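Local atomic coordinates of hypothetical aspartyl-tRNA synthetase (Sulfolobus tokodaii, PDB entry 1WYD), a protein that probably attaches aspartate to tRNA(Asp) and also to tRNA(Asn), first activating the amino acid with ATP and then transferring it to the tRNA acceptor end. Residues 153-158 and 201-206; 352-357 and 395-400; 17-22 and 73-78. All coordinates share one frame; numbering follows the deposited sequence.

Interaction 1: 153-158 and 201-206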
ATOM      1  N   PHE B 153       4.688   0.089 -14.630  1.00 41.98           N
ATOM      2  CA  PHE B 153       5.017   0.830 -13.423  1.00 40.33           C
ATOM      3  C   PHE B 153       5.411  -0.114 -12.264  1.00 39.65           C
ATOM      4  O   PHE B 153       4.866  -1.194 -12.112  1.00 40.16           O
ATOM      5  CB  PHE B 153       3.883   1.790 -13.067  1.00 39.32           C
ATOM      6  CG  PHE B 153       3.898   3.076 -13.865  1.00 37.46           C
ATOM      7  CD1 PHE B 153       3.492   3.095 -15.224  1.00 39.64           C
ATOM      8  CD2 PHE B 153       4.310   4.281 -13.278  1.00 36.74           C
ATOM      9  CE1 PHE B 153       3.487   4.297 -15.962  1.00 34.77           C
ATOM     10  CE2 PHE B 153       4.337   5.495 -14.024  1.00 34.41           C
ATOM     11  CZ  PHE B 153       3.913   5.494 -15.366  1.00 34.94           C
ATOM     12  N   ILE B 154       6.396   0.300 -11.487  1.00 38.31           N
ATOM     13  CA  ILE B 154       6.948  -0.475 -10.376  1.00 37.03           C
ATOM     14  C   ILE B 154       6.422   0.136  -9.086  1.00 36.63           C
ATOM     15  O   ILE B 154       6.399   1.370  -8.970  1.00 35.60           O
ATOM     16  CB  ILE B 154       8.519  -0.413 -10.422  1.00 37.35           C
ATOM     17  CG1 ILE B 154       9.048  -1.282 -11.566  1.00 35.96           C
ATOM     18  CG2 ILE B 154       9.168  -0.934  -9.128  1.00 33.95           C
ATOM     19  CD1 ILE B 154      10.463  -0.845 -12.092  1.00 37.04           C
ATOM     20  N   GLU B 155       5.914  -0.708  -8.183  1.00 35.68           N
ATOM     21  CA  GLU B 155       5.389  -0.257  -6.909  1.00 37.10           C
ATOM     22  C   GLU B 155       6.549  -0.018  -5.924  1.00 37.00           C
ATOM     23  O   GLU B 155       7.489  -0.846  -5.870  1.00 35.63           O
ATOM     24  CB  GLU B 155       4.378  -1.268  -6.327  1.00 37.83           C
ATOM     25  CG  GLU B 155       3.927  -0.959  -4.894  1.00 40.82           C
ATOM     26  CD  GLU B 155       2.759  -1.789  -4.398  1.00 42.81           C
ATOM     27  OE1 GLU B 155       2.517  -2.867  -4.946  1.00 46.36           O
ATOM     28  OE2 GLU B 155       2.081  -1.381  -3.424  1.00 43.77           O
ATOM     29  N   ILE B 156       6.470   1.108  -5.171  1.00 37.07           N
ATOM     30  CA  ILE B 156       7.500   1.515  -4.172  1.00 35.84           C
ATOM     31  C   ILE B 156       6.980   1.963  -2.774  1.00 36.56           C
ATOM     32  O   ILE B 156       5.789   2.193  -2.579  1.00 36.80           O
ATOM     33  CB  ILE B 156       8.435   2.630  -4.724  1.00 35.62           C
ATOM     34  CG1 ILE B 156       7.654   3.927  -4.905  1.00 34.48           C
ATOM     35  CG2 ILE B 156       9.200   2.203  -5.999  1.00 40.26           C
ATOM     36  CD1 ILE B 156       8.494   5.121  -5.020  1.00 32.63           C
ATOM     37  N   PHE B 157       7.899   2.093  -1.813  1.00 36.58           N
ATOM     38  CA  PHE B 157       7.587   2.614  -0.478  1.00 37.70           C
ATOM     39  C   PHE B 157       8.710   3.583  -0.045  1.00 37.39           C
ATOM     40  O   PHE B 157       9.864   3.160   0.084  1.00 36.63           O
ATOM     41  CB  PHE B 157       7.450   1.476   0.525  1.00 38.05           C
ATOM     42  CG  PHE B 157       6.112   0.817   0.494  1.00 38.53           C
ATOM     43  CD1 PHE B 157       5.983  -0.478   0.045  1.00 43.33           C
ATOM     44  CD2 PHE B 157       4.971   1.510   0.887  1.00 39.30           C
ATOM     45  CE1 PHE B 157       4.727  -1.086   0.003  1.00 44.84           C
ATOM     46  CE2 PHE B 157       3.721   0.928   0.862  1.00 41.04           C
ATOM     47  CZ  PHE B 157       3.591  -0.374   0.424  1.00 43.01           C
ATOM     48  N   THR B 158       8.361   4.871   0.100  1.00 35.74           N
ATOM     49  CA  THR B 158       9.314   5.900   0.446  1.00 34.97           C
ATOM     50  C   THR B 158       9.186   6.295   1.955  1.00 34.60           C
ATOM     51  O   THR B 158       8.198   5.924   2.634  1.00 33.32           O
ATOM     52  CB  THR B 158       9.195   7.103  -0.456  1.00 34.02           C
ATOM     53  OG1 THR B 158       7.831   7.509  -0.521  1.00 36.27           O
ATOM     54  CG2 THR B 158       9.545   6.730  -1.870  1.00 37.48           C
ATOM     55  N   ARG B 201       9.605   4.284 -13.868  1.00 37.33           N
ATOM     56  CA  ARG B 201       8.141   4.267 -13.734  1.00 37.60           C
ATOM     57  C   ARG B 201       7.692   3.722 -12.401  1.00 36.30           C
ATOM     58  O   ARG B 201       7.779   2.536 -12.200  1.00 36.02           O
ATOM     59  CB  ARG B 201       7.497   3.468 -14.896  1.00 37.38           C
ATOM     60  CG  ARG B 201       7.834   4.057 -16.276  1.00 38.13           C
ATOM     61  CD  ARG B 201       6.971   3.485 -17.458  1.00 42.76           C
ATOM     62  NE  ARG B 201       6.998   4.326 -18.673  1.00 43.29           N
ATOM     63  CZ  ARG B 201       6.383   4.009 -19.833  1.00 46.45           C
ATOM     64  NH1 ARG B 201       5.733   2.842 -19.966  1.00 43.62           N
ATOM     65  NH2 ARG B 201       6.438   4.850 -20.865  1.00 42.66           N
ATOM     66  N   VAL B 202       7.165   4.577 -11.510  1.00 35.89           N
ATOM     67  CA  VAL B 202       6.903   4.138 -10.124  1.00 35.02           C
ATOM     68  C   VAL B 202       5.560   4.576  -9.567  1.00 34.26           C
ATOM     69  O   VAL B 202       5.119   5.650  -9.824  1.00 35.30           O
ATOM     70  CB  VAL B 202       8.003   4.679  -9.187  1.00 35.29           C
ATOM     71  CG1 VAL B 202       9.320   4.074  -9.555  1.00 35.83           C
ATOM     72  CG2 VAL B 202       8.046   6.224  -9.244  1.00 31.63           C
ATOM     73  N   PHE B 203       4.907   3.756  -8.784  1.00 34.13           N
ATOM     74  CA  PHE B 203       3.804   4.299  -7.997  1.00 34.35           C
ATOM     75  C   PHE B 203       3.930   3.962  -6.502  1.00 34.64           C
ATOM     76  O   PHE B 203       4.637   3.027  -6.132  1.00 33.61           O
ATOM     77  CB  PHE B 203       2.463   3.830  -8.480  1.00 33.02           C
ATOM     78  CG  PHE B 203       2.234   2.347  -8.365  1.00 33.57           C
ATOM     79  CD1 PHE B 203       2.674   1.447  -9.374  1.00 31.00           C
ATOM     80  CD2 PHE B 203       1.467   1.841  -7.325  1.00 34.04           C
ATOM     81  CE1 PHE B 203       2.438   0.075  -9.251  1.00 23.32           C
ATOM     82  CE2 PHE B 203       1.203   0.492  -7.245  1.00 33.74           C
ATOM     83  CZ  PHE B 203       1.671  -0.387  -8.235  1.00 28.90           C
ATOM     84  N   GLU B 204       3.160   4.682  -5.685  1.00 34.52           N
ATOM     85  CA  GLU B 204       2.999   4.305  -4.305  1.00 35.40           C
ATOM     86  C   GLU B 204       1.597   4.667  -3.824  1.00 35.63           C
ATOM     87  O   GLU B 204       1.066   5.726  -4.134  1.00 36.46           O
ATOM     88  CB  GLU B 204       4.136   4.970  -3.504  1.00 34.93           C
ATOM     89  CG  GLU B 204       3.854   5.287  -2.047  1.00 38.32           C
ATOM     90  CD  GLU B 204       5.110   5.523  -1.217  1.00 35.41           C
ATOM     91  OE1 GLU B 204       6.019   6.246  -1.659  1.00 37.58           O
ATOM     92  OE2 GLU B 204       5.181   5.004  -0.111  1.00 40.95           O
ATOM     93  N   VAL B 205       0.971   3.763  -3.099  1.00 35.65           N
ATOM     94  CA  VAL B 205      -0.279   4.063  -2.426  1.00 36.14           C
ATOM     95  C   VAL B 205       0.103   3.938  -0.938  1.00 35.39           C
ATOM     96  O   VAL B 205       0.567   2.877  -0.514  1.00 34.82           O
ATOM     97  CB  VAL B 205      -1.377   3.016  -2.748  1.00 35.83           C
ATOM     98  CG1 VAL B 205      -2.704   3.454  -2.223  1.00 36.11           C
ATOM     99  CG2 VAL B 205      -1.520   2.787  -4.250  1.00 39.50           C
ATOM    100  N   ALA B 206      -0.093   4.992  -0.155  1.00 34.71           N
ATOM    101  CA  ALA B 206       0.428   4.976   1.230  1.00 34.40           C
ATOM    102  C   ALA B 206      -0.043   6.182   2.017  1.00 34.46           C
ATOM    103  O   ALA B 206      -0.440   7.201   1.424  1.00 33.99           O
ATOM    104  CB  ALA B 206       1.919   4.949   1.211  1.00 33.39           C
TER
HETATM  105  O   HOH W   1       3.002   1.429  -2.328  1.00 40.45           O
HETATM  106  O   HOH W   2       0.219   0.522  -1.821  1.00 60.47           O
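Ile154 and Glu155 run parallel to Val202 and Phe203 as a short two-bridge ladder, held by Ile154 N to Arg201 O (2.7 Å), Phe203 N to Ile154 O (2.8 Å) and Ile156 N to Phe203 O; beyond it the chain turns off, leaving the end-to-end directions of 153-158 and 201-206 47° apart. Two CH-pi contacts flank the ladder. Arg201 CB stands over the centre of the Phe153 ring, 3.7 Å from its centroid, and the extended arginine runs on past CE1 to give NH1 to Glu151 O. In Phe203, CG sits between the backbone N and the carbonyl carbon (chi1 64°), which brings one face of the ring against Glu155 CB, 3.4 Å from Phe203 CZ; Phe153 CB meets the same ring at its edge. Where the backbone bonds stop, Glu204 takes over. Its carboxylate receives Thr158 N on the syn side at both oxygens, 26° out of plane, and Thr158 OG1 approaches Glu204 OE1 at 2.5 Å, a length too short to be trusted closely. Lys160 adds a salt bridge to Glu204 OE2. One water lies among Glu155 OE2, Ile156 O and Val205 N, another between Glu155 OE2 and Val205 O, though not every such bond need form at once; Arg145 of the second subunit forms a salt bridge with Glu155 OE2. The geometry fits motif 1 of class II synthetases, a long helix followed by an interface strand. Helix 128-150 packs on Phe153, Glu155 and Phe203, helix 189-199 on Ile154, Ile156 and Val202, and strand 222-231 continues the sheet beyond 201-206.

Interaction 2: 352-357 and 395-400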
ATOM      1  N   GLU B 352     -11.373  18.648  -5.731  1.00 47.63           N
ATOM      2  CA  GLU B 352     -10.087  18.343  -6.363  1.00 47.53           C
ATOM      3  C   GLU B 352      -9.715  16.902  -6.031  1.00 46.80           C
ATOM      4  O   GLU B 352      -9.744  16.485  -4.884  1.00 47.20           O
ATOM      5  CB  GLU B 352      -8.993  19.317  -5.937  1.00 47.81           C
ATOM      6  CG  GLU B 352      -7.661  19.151  -6.668  1.00 50.83           C
ATOM      7  CD  GLU B 352      -6.471  19.608  -5.821  1.00 55.63           C
ATOM      8  OE1 GLU B 352      -6.375  20.824  -5.508  1.00 58.21           O
ATOM      9  OE2 GLU B 352      -5.618  18.760  -5.471  1.00 57.57           O
ATOM     10  N   ILE B 353      -9.403  16.126  -7.041  1.00 45.72           N
ATOM     11  CA  ILE B 353      -9.238  14.708  -6.821  1.00 45.91           C
ATOM     12  C   ILE B 353      -7.780  14.363  -7.017  1.00 45.31           C
ATOM     13  O   ILE B 353      -7.248  13.475  -6.352  1.00 45.90           O
ATOM     14  CB  ILE B 353     -10.116  13.953  -7.823  1.00 46.06           C
ATOM     15  CG1 ILE B 353     -11.565  14.364  -7.614  1.00 45.81           C
ATOM     16  CG2 ILE B 353      -9.872  12.450  -7.764  1.00 46.48           C
ATOM     17  CD1 ILE B 353     -12.413  13.399  -6.851  1.00 45.57           C
ATOM     18  N   VAL B 354      -7.128  15.087  -7.924  1.00 44.33           N
ATOM     19  CA  VAL B 354      -5.760  14.792  -8.302  1.00 43.42           C
ATOM     20  C   VAL B 354      -5.076  16.120  -8.555  1.00 43.88           C
ATOM     21  O   VAL B 354      -5.721  17.039  -9.047  1.00 44.06           O
ATOM     22  CB  VAL B 354      -5.687  13.923  -9.610  1.00 42.48           C
ATOM     23  CG1 VAL B 354      -4.278  13.460  -9.867  1.00 42.94           C
ATOM     24  CG2 VAL B 354      -6.597  12.726  -9.554  1.00 40.18           C
ATOM     25  N   SER B 355      -3.794  16.224  -8.196  1.00 43.90           N
ATOM     26  CA  SER B 355      -2.919  17.254  -8.754  1.00 45.31           C
ATOM     27  C   SER B 355      -1.621  16.653  -9.320  1.00 45.08           C
ATOM     28  O   SER B 355      -1.091  15.695  -8.763  1.00 45.83           O
ATOM     29  CB  SER B 355      -2.627  18.344  -7.721  1.00 46.01           C
ATOM     30  OG  SER B 355      -1.973  17.783  -6.570  1.00 49.39           O
ATOM     31  N   GLY B 356      -1.140  17.178 -10.447  1.00 45.07           N
ATOM     32  CA  GLY B 356       0.180  16.829 -10.941  1.00 45.33           C
ATOM     33  C   GLY B 356       0.852  17.850 -11.861  1.00 46.09           C
ATOM     34  O   GLY B 356       0.317  18.944 -12.101  1.00 46.00           O
ATOM     35  N   SER B 357       2.028  17.495 -12.397  1.00 46.27           N
ATOM     36  CA  SER B 357       2.758  18.399 -13.301  1.00 46.36           C
ATOM     37  C   SER B 357       3.957  17.789 -14.011  1.00 46.53           C
ATOM     38  O   SER B 357       4.305  16.638 -13.812  1.00 46.33           O
ATOM     39  CB  SER B 357       3.261  19.616 -12.533  1.00 46.75           C
ATOM     40  OG  SER B 357       4.349  19.246 -11.690  1.00 46.21           O
ATOM     41  N   ALA B 395       7.481  13.523 -14.845  1.00 42.78           N
ATOM     42  CA  ALA B 395       6.188  14.126 -14.532  1.00 42.73           C
ATOM     43  C   ALA B 395       5.446  13.164 -13.650  1.00 42.87           C
ATOM     44  O   ALA B 395       5.637  11.945 -13.757  1.00 43.50           O
ATOM     45  CB  ALA B 395       5.371  14.393 -15.829  1.00 42.84           C
ATOM     46  N   GLY B 396       4.599  13.696 -12.770  1.00 42.68           N
ATOM     47  CA  GLY B 396       3.828  12.825 -11.913  1.00 41.70           C
ATOM     48  C   GLY B 396       2.587  13.454 -11.364  1.00 41.70           C
ATOM     49  O   GLY B 396       2.319  14.633 -11.578  1.00 42.12           O
ATOM     50  N   PHE B 397       1.820  12.651 -10.645  1.00 41.43           N
ATOM     51  CA  PHE B 397       0.636  13.150  -9.957  1.00 41.39           C
ATOM     52  C   PHE B 397       0.374  12.416  -8.633  1.00 40.14           C
ATOM     53  O   PHE B 397       0.964  11.372  -8.326  1.00 39.57           O
ATOM     54  CB  PHE B 397      -0.604  13.022 -10.861  1.00 41.92           C
ATOM     55  CG  PHE B 397      -1.012  11.593 -11.142  1.00 42.24           C
ATOM     56  CD1 PHE B 397      -0.813  11.041 -12.410  1.00 45.05           C
ATOM     57  CD2 PHE B 397      -1.639  10.829 -10.169  1.00 40.86           C
ATOM     58  CE1 PHE B 397      -1.186   9.738 -12.677  1.00 45.89           C
ATOM     59  CE2 PHE B 397      -1.997   9.531 -10.400  1.00 41.58           C
ATOM     60  CZ  PHE B 397      -1.783   8.972 -11.656  1.00 46.79           C
ATOM     61  N   GLY B 398      -0.534  12.994  -7.864  1.00 39.43           N
ATOM     62  CA  GLY B 398      -1.011  12.409  -6.628  1.00 37.59           C
ATOM     63  C   GLY B 398      -2.513  12.600  -6.644  1.00 36.88           C
ATOM     64  O   GLY B 398      -3.019  13.692  -7.017  1.00 34.89           O
ATOM     65  N   MET B 399      -3.205  11.504  -6.316  1.00 35.73           N
ATOM     66  CA  MET B 399      -4.638  11.458  -6.147  1.00 35.31           C
ATOM     67  C   MET B 399      -4.959  11.023  -4.711  1.00 35.57           C
ATOM     68  O   MET B 399      -4.358  10.083  -4.193  1.00 34.55           O
ATOM     69  CB  MET B 399      -5.198  10.444  -7.108  1.00 34.32           C
ATOM     70  CG  MET B 399      -6.572   9.898  -6.777  1.00 35.06           C
ATOM     71  SD  MET B 399      -7.361   9.275  -8.418  1.00 39.07           S
ATOM     72  CE  MET B 399      -6.498   7.841  -8.675  1.00 35.22           C
ATOM     73  N   GLY B 400      -5.965  11.661  -4.115  1.00 35.57           N
ATOM     74  CA  GLY B 400      -6.400  11.287  -2.804  1.00 36.39           C
ATOM     75  C   GLY B 400      -7.372  10.158  -2.888  1.00 36.93           C
ATOM     76  O   GLY B 400      -8.400  10.303  -3.525  1.00 38.50           O
TER
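Ser355 pairs with Gly398, and Ser357 with Gly396, as the hydrogen-bonded pairs of an antiparallel ladder. Each pair exchanges two bonds, among them Ser355 N to Gly398 O (2.9 Å) and Ser357 N to Gly396 O (3.0 Å), and Gly400 N extends the series to Ile353 O at 3.2 Å. At the non-hydrogen-bonded pair Gly356 and Phe397 the chains come very close, CA to CA 3.8 Å. Apolar contact centres on the face carrying Val354, Phe397 and Met399. Val354 splits its methyls: CG1 comes obliquely to Phe397 CD2 at 3.7 Å, whereas CG2 touches Met399 CB (3.6 Å). With CG of Met399 anti to the backbone N (chi1 160°), its SD reaches both Val354 CG2 and, at 4.1 Å, Ile353 CG2. Helix 235-256 packs on Val354 and Phe397. On the far side of 352-357, Ile353 and Val354 both face Leu346 as a classic beta bulge. The hydrogen bonds across the pair are thus all main-chain. Ser357 OG bonds Thr331 and Arg359, while Ser355 is predicted to bind aspartate and magnesium, Glu352 ATP and two magnesium ions, and Gly400, N-cap of the motif 3 helix, ATP.

Interaction 3: 17-22 and 73-78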
ATOM      1  N   LYS B  17     -30.882 -29.745   0.662  1.00 67.35           N
ATOM      2  CA  LYS B  17     -29.487 -29.984   1.049  1.00 67.82           C
ATOM      3  C   LYS B  17     -29.074 -29.391   2.413  1.00 66.85           C
ATOM      4  O   LYS B  17     -29.604 -28.366   2.843  1.00 66.77           O
ATOM      5  CB  LYS B  17     -28.511 -29.594  -0.076  1.00 68.37           C
ATOM      6  CG  LYS B  17     -27.309 -30.559  -0.280  1.00 71.89           C
ATOM      7  CD  LYS B  17     -27.575 -32.020   0.184  1.00 77.40           C
ATOM      8  CE  LYS B  17     -26.850 -32.338   1.512  1.00 80.35           C
ATOM      9  NZ  LYS B  17     -26.687 -33.801   1.788  1.00 83.10           N
ATOM     10  N   GLU B  18     -28.156 -30.068   3.100  1.00 65.87           N
ATOM     11  CA  GLU B  18     -27.619 -29.563   4.365  1.00 65.26           C
ATOM     12  C   GLU B  18     -26.450 -28.599   4.174  1.00 64.31           C
ATOM     13  O   GLU B  18     -25.472 -28.906   3.491  1.00 64.49           O
ATOM     14  CB  GLU B  18     -27.186 -30.692   5.298  1.00 65.51           C
ATOM     15  CG  GLU B  18     -26.639 -30.159   6.603  1.00 65.77           C
ATOM     16  CD  GLU B  18     -26.217 -31.250   7.532  1.00 67.97           C
ATOM     17  OE1 GLU B  18     -25.167 -31.877   7.256  1.00 71.56           O
ATOM     18  OE2 GLU B  18     -26.924 -31.475   8.539  1.00 68.35           O
ATOM     19  N   VAL B  19     -26.564 -27.434   4.798  1.00 63.06           N
ATOM     20  CA  VAL B  19     -25.566 -26.382   4.658  1.00 61.74           C
ATOM     21  C   VAL B  19     -25.196 -25.876   6.050  1.00 60.39           C
ATOM     22  O   VAL B  19     -25.997 -25.966   6.994  1.00 60.33           O
ATOM     23  CB  VAL B  19     -26.101 -25.251   3.747  1.00 61.84           C
ATOM     24  CG1 VAL B  19     -25.353 -23.953   3.967  1.00 63.87           C
ATOM     25  CG2 VAL B  19     -26.010 -25.658   2.271  1.00 62.40           C
ATOM     26  N   ILE B  20     -23.968 -25.384   6.195  1.00 58.74           N
ATOM     27  CA  ILE B  20     -23.586 -24.695   7.421  1.00 56.84           C
ATOM     28  C   ILE B  20     -23.247 -23.248   7.115  1.00 55.84           C
ATOM     29  O   ILE B  20     -22.306 -22.968   6.370  1.00 55.39           O
ATOM     30  CB  ILE B  20     -22.432 -25.390   8.127  1.00 57.06           C
ATOM     31  CG1 ILE B  20     -22.685 -26.907   8.179  1.00 56.99           C
ATOM     32  CG2 ILE B  20     -22.219 -24.759   9.522  1.00 56.07           C
ATOM     33  CD1 ILE B  20     -21.824 -27.663   9.181  1.00 58.37           C
ATOM     34  N   TRP B  21     -24.052 -22.343   7.666  1.00 54.45           N
ATOM     35  CA  TRP B  21     -23.781 -20.914   7.616  1.00 53.15           C
ATOM     36  C   TRP B  21     -23.102 -20.471   8.895  1.00 52.51           C
ATOM     37  O   TRP B  21     -23.330 -21.080   9.965  1.00 53.18           O
ATOM     38  CB  TRP B  21     -25.068 -20.128   7.449  1.00 53.07           C
ATOM     39  CG  TRP B  21     -25.548 -20.082   6.053  1.00 52.78           C
ATOM     40  CD1 TRP B  21     -24.901 -20.536   4.956  1.00 52.46           C
ATOM     41  CD2 TRP B  21     -26.796 -19.545   5.589  1.00 54.42           C
ATOM     42  NE1 TRP B  21     -25.653 -20.309   3.831  1.00 52.05           N
ATOM     43  CE2 TRP B  21     -26.831 -19.717   4.193  1.00 52.11           C
ATOM     44  CE3 TRP B  21     -27.897 -18.939   6.220  1.00 54.28           C
ATOM     45  CZ2 TRP B  21     -27.910 -19.315   3.413  1.00 54.27           C
ATOM     46  CZ3 TRP B  21     -28.964 -18.536   5.452  1.00 54.45           C
ATOM     47  CH2 TRP B  21     -28.970 -18.721   4.059  1.00 55.80           C
ATOM     48  N   ALA B  22     -22.263 -19.432   8.793  1.00 50.67           N
ATOM     49  CA  ALA B  22     -21.779 -18.729   9.996  1.00 49.15           C
ATOM     50  C   ALA B  22     -21.878 -17.216   9.828  1.00 47.89           C
ATOM     51  O   ALA B  22     -21.780 -16.687   8.705  1.00 47.70           O
ATOM     52  CB  ALA B  22     -20.354 -19.144  10.369  1.00 48.69           C
ATOM     53  N   GLY B  73     -28.406 -26.270   8.924  1.00 55.05           N
ATOM     54  CA  GLY B  73     -29.772 -26.633   8.602  1.00 56.05           C
ATOM     55  C   GLY B  73     -29.951 -27.123   7.162  1.00 57.38           C
ATOM     56  O   GLY B  73     -28.975 -27.363   6.435  1.00 56.84           O
ATOM     57  N   ILE B  74     -31.207 -27.256   6.741  1.00 57.99           N
ATOM     58  CA  ILE B  74     -31.503 -27.778   5.415  1.00 59.41           C
ATOM     59  C   ILE B  74     -32.068 -26.675   4.558  1.00 59.87           C
ATOM     60  O   ILE B  74     -32.961 -25.969   4.972  1.00 60.28           O
ATOM     61  CB  ILE B  74     -32.470 -28.990   5.517  1.00 59.53           C
ATOM     62  CG1 ILE B  74     -31.698 -30.241   5.952  1.00 60.46           C
ATOM     63  CG2 ILE B  74     -33.150 -29.265   4.185  1.00 58.77           C
ATOM     64  CD1 ILE B  74     -31.386 -30.346   7.476  1.00 62.28           C
ATOM     65  N   VAL B  75     -31.520 -26.508   3.365  1.00 61.55           N
ATOM     66  CA  VAL B  75     -32.017 -25.495   2.418  1.00 62.50           C
ATOM     67  C   VAL B  75     -33.457 -25.792   1.964  1.00 63.37           C
ATOM     68  O   VAL B  75     -33.836 -26.958   1.802  1.00 63.13           O
ATOM     69  CB  VAL B  75     -31.039 -25.326   1.226  1.00 62.42           C
ATOM     70  CG1 VAL B  75     -31.564 -24.353   0.178  1.00 61.52           C
ATOM     71  CG2 VAL B  75     -29.667 -24.863   1.743  1.00 62.32           C
ATOM     72  N   LYS B  76     -34.247 -24.726   1.821  1.00 64.65           N
ATOM     73  CA  LYS B  76     -35.620 -24.785   1.348  1.00 66.39           C
ATOM     74  C   LYS B  76     -35.778 -23.701   0.305  1.00 67.47           C
ATOM     75  O   LYS B  76     -35.579 -22.534   0.618  1.00 67.98           O
ATOM     76  CB  LYS B  76     -36.598 -24.555   2.507  1.00 66.25           C
ATOM     77  N   ALA B  77     -36.121 -24.071  -0.930  1.00 68.86           N
ATOM     78  CA  ALA B  77     -36.364 -23.079  -1.994  1.00 70.26           C
ATOM     79  C   ALA B  77     -37.746 -22.444  -1.791  1.00 71.30           C
ATOM     80  O   ALA B  77     -38.631 -23.102  -1.259  1.00 71.76           O
ATOM     81  CB  ALA B  77     -36.256 -23.720  -3.366  1.00 69.76           C
ATOM     82  N   ASP B  78     -37.927 -21.176  -2.177  1.00 72.59           N
ATOM     83  CA  ASP B  78     -39.175 -20.454  -1.864  1.00 73.87           C
ATOM     84  C   ASP B  78     -39.573 -19.340  -2.839  1.00 74.70           C
ATOM     85  O   ASP B  78     -40.746 -19.232  -3.209  1.00 74.86           O
ATOM     86  CB  ASP B  78     -39.157 -19.898  -0.432  1.00 73.93           C
ATOM     87  CG  ASP B  78     -40.552 -19.551   0.090  1.00 74.21           C
ATOM     88  OD1 ASP B  78     -41.184 -18.597  -0.418  1.00 75.12           O
ATOM     89  OD2 ASP B  78     -41.095 -20.175   1.021  1.00 74.74           O
TER
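Lys17 meets Val75 through its backbone rather than its side chain, whose CB points away from 73-78: the carbonyl oxygen of Lys17 accepts a hydrogen bond from Val75 N at 2.7 Å. The same oxygen is approached by Ile74 CA at 3.3 Å, a CA-H...O contact beside the conventional bond. Val75, the second residue, adds the apolar part. Its CG1 is anti to the backbone N (chi1 176°), which turns CG2 to Val19 CG2, 3.8 Å away, and the two valines cross obliquely. Gly73, the third, works by main chain alone and forms a hydrogen-bonded antiparallel pair with Val19, donating to Val19 O (3.1 Å) and accepting from Val19 N (2.9 Å). Gly73 O is also the neighbour of Glu18, whose CG lies 3.6 Å from it while the extended chain carries the carboxylate on to a salt bridge with Arg72. The segments 18-22 and 73-77 run at 109° to one another, so the pairing here is short, consistent with the strong coiling of a small barrel. This is the seam between the first and fourth strands of an OB fold, here the anticodon-binding domain. Strand 85-89 hydrogen-bonds 68-77 and sends Ile85 against Val75 and Trp21, strand 34-41 pairs with 18-31, and Val10 from a preceding loop packs on Val75.

Interactions 1 and 2 belong to one sheet, that of the class II catalytic domain. Strand 222-231 lies between 201-209 and 394-400, which accounts for the separation of the two contacts: about 14 Å from centre to centre, with nearest atoms about 7 Å apart. Interaction 2 carries predicted ligand-binding residues itself. Interaction 1 lies close by, the Val205 side chain about 5 Å from that of Leu401, a predicted ATP residue, and also faces the second subunit. Interaction 3 is remote, its centre about 46 Å from that of interaction 1 and about 50 Å from that of interaction 2, in the separate domain that would read the anticodon while the other end of the tRNA is charged.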